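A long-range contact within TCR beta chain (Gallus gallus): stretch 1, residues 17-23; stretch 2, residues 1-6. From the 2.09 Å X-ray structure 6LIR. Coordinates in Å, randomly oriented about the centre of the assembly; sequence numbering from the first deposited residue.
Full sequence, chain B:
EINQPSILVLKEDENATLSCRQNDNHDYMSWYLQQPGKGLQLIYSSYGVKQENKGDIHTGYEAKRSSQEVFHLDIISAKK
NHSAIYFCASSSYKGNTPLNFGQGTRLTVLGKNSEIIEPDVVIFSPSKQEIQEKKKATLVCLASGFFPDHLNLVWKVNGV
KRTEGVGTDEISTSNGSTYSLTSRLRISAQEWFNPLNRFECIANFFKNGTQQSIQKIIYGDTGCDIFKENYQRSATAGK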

# COMPACT_ATOMS: atom_id res chain seq x y z
N THR B 17 19.37 14.58 2.82
CA THR B 17 18.29 15.50 3.12
C THR B 17 17.03 15.05 2.40
O THR B 17 17.06 14.83 1.18
CB THR B 17 18.65 16.93 2.72
OG1 THR B 17 19.71 17.41 3.56
CG2 THR B 17 17.45 17.85 2.84
N LEU B 18 15.94 14.90 3.15
CA LEU B 18 14.62 14.75 2.56
C LEU B 18 13.92 16.10 2.67
O LEU B 18 13.83 16.67 3.76
CB LEU B 18 13.80 13.67 3.27
CG LEU B 18 14.21 12.21 3.12
CD1 LEU B 18 13.30 11.30 3.96
CD2 LEU B 18 14.20 11.79 1.67
N SER B 19 13.44 16.60 1.55
CA SER B 19 12.84 17.92 1.50
C SER B 19 11.38 17.80 1.12
O SER B 19 11.04 17.18 0.10
CB SER B 19 13.60 18.82 0.53
OG SER B 19 14.98 18.85 0.83
N CYS B 20 10.51 18.39 1.93
CA CYS B 20 9.08 18.39 1.68
C CYS B 20 8.64 19.76 1.18
O CYS B 20 9.08 20.79 1.70
CB CYS B 20 8.30 18.03 2.94
SG CYS B 20 6.52 18.18 2.77
N ARG B 21 7.77 19.76 0.17
CA ARG B 21 7.36 20.98 -0.49
C ARG B 21 5.85 21.00 -0.57
O ARG B 21 5.23 20.03 -1.02
CB ARG B 21 7.97 21.12 -1.89
CG ARG B 21 9.48 21.13 -1.89
CD ARG B 21 10.06 20.73 -3.24
NE ARG B 21 11.47 20.38 -3.13
CZ ARG B 21 12.46 21.26 -3.09
NH1 ARG B 21 12.20 22.56 -3.18
NH2 ARG B 21 13.71 20.84 -2.98
N GLN B 22 5.26 22.12 -0.17
CA GLN B 22 3.82 22.26 -0.06
C GLN B 22 3.40 23.56 -0.72
O GLN B 22 4.10 24.57 -0.63
CB GLN B 22 3.37 22.24 1.42
CG GLN B 22 4.14 23.22 2.29
CD GLN B 22 3.28 24.33 2.86
OE1 GLN B 22 2.08 24.40 2.61
NE2 GLN B 22 3.90 25.20 3.64
N ASN B 23 2.25 23.53 -1.39
CA ASN B 23 1.75 24.70 -2.09
C ASN B 23 0.44 25.23 -1.50
O ASN B 23 -0.39 25.76 -2.23
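Stretch 2, residues 1-6: EINQPS

Stretch 2, the amino terminus of the chain, is extended from Ile2 to Pro5 and runs antiparallel to stretch 1, the two end-to-end directions lying 175° apart. It forms no regular strand of its own; a single antiparallel bridge pairs Arg21 with Asn3, against the strand that enters from earlier in the chain and ends at Arg21. Thr17 stays out of reach, so the contact opens at Leu18. Its CA-to-CB bond points sideways, yet the m,t rotamer brings the end of the side chain nearer, and Leu18 CD2 lies 4.1 Å from Pro5 CG. The backbones are still wide apart here, with 7.2 Å from Leu18 CA to Pro5 CA. Proline has no backbone N-H to offer; at Ser19 its ring packs against the carbonyl instead, with Ser19 O 3.7 Å from Pro5 CD. That carbonyl accepts a hydrogen bond from a water, 2.9 Å from Ser19 O, which also donates to Asn3 OD1 at 2.8 Å and so links the two stretches.

Cys20 and Gln4 bring their CA atoms to 4.9 Å. Cys20 CA makes a CA-H...O contact of 3.5 Å with Asn3 O, while Cys20 SG packs 3.7 Å from Ile2 CG1, an apolar contact on the face that Cys20 shares with Leu18. Arg21 then supplies the bridge: Asn3 N donates to Arg21 O at 2.6 Å, and Arg21 N donates to Asn3 O at 2.9 Å, both nearly straight at 171° and 164°. The reciprocal pair holds the Arg21 and Asn3 CA atoms 5.1 Å apart. Arg21 O also receives a CA-H...O contact from Ile2 CA at 3.3 Å. At Gln22 the chains remain close, its CA 4.3 Å from Ile2 CA, although the end of the Gln22 side chain leads away. The rule is economical: one reciprocal backbone pair marks the register, with apolar contacts at Leu18 and Cys20 beside it.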

# COMPACT_ATOMS: atom_id res chain seq x y z
N GLU B 1 -1.02 18.54 -3.35
CA GLU B 1 0.16 18.90 -4.12
C GLU B 1 1.43 18.73 -3.29
O GLU B 1 2.54 18.89 -3.81
CB GLU B 1 0.06 20.34 -4.63
CG GLU B 1 -0.65 20.49 -5.97
CD GLU B 1 0.11 21.38 -6.94
OE1 GLU B 1 1.26 21.77 -6.62
OE2 GLU B 1 -0.44 21.71 -8.01
N ILE B 2 1.27 18.42 -2.00
CA ILE B 2 2.41 18.31 -1.10
C ILE B 2 3.36 17.23 -1.62
O ILE B 2 2.98 16.06 -1.76
CB ILE B 2 1.93 18.04 0.34
CG1 ILE B 2 3.11 17.88 1.30
CG2 ILE B 2 0.98 16.84 0.40
CD1 ILE B 2 2.73 18.13 2.74
N ASN B 3 4.59 17.63 -1.93
CA ASN B 3 5.54 16.77 -2.63
C ASN B 3 6.67 16.32 -1.71
O ASN B 3 7.19 17.11 -0.92
CB ASN B 3 6.12 17.49 -3.85
CG ASN B 3 7.22 16.70 -4.53
OD1 ASN B 3 8.40 17.05 -4.44
ND2 ASN B 3 6.84 15.62 -5.20
N GLN B 4 7.07 15.06 -1.87
CA GLN B 4 8.23 14.51 -1.17
C GLN B 4 8.76 13.34 -1.99
O GLN B 4 7.99 12.70 -2.72
CB GLN B 4 7.87 14.07 0.26
CG GLN B 4 6.94 12.87 0.35
CD GLN B 4 6.75 12.42 1.79
OE1 GLN B 4 5.65 12.55 2.34
NE2 GLN B 4 7.80 11.89 2.39
N PRO B 5 10.06 13.05 -1.91
CA PRO B 5 10.64 11.98 -2.74
C PRO B 5 9.95 10.64 -2.51
O PRO B 5 9.53 10.30 -1.41
CB PRO B 5 12.10 11.93 -2.28
CG PRO B 5 12.36 13.27 -1.71
CD PRO B 5 11.08 13.71 -1.08
N SER B 6 9.82 9.88 -3.60
CA SER B 6 9.18 8.57 -3.55
C SER B 6 10.04 7.54 -2.82
O SER B 6 9.60 6.90 -1.86
CB SER B 6 8.85 8.09 -4.97
OG SER B 6 9.87 7.25 -5.48
O HOH W 1 10.71 17.11 -2.78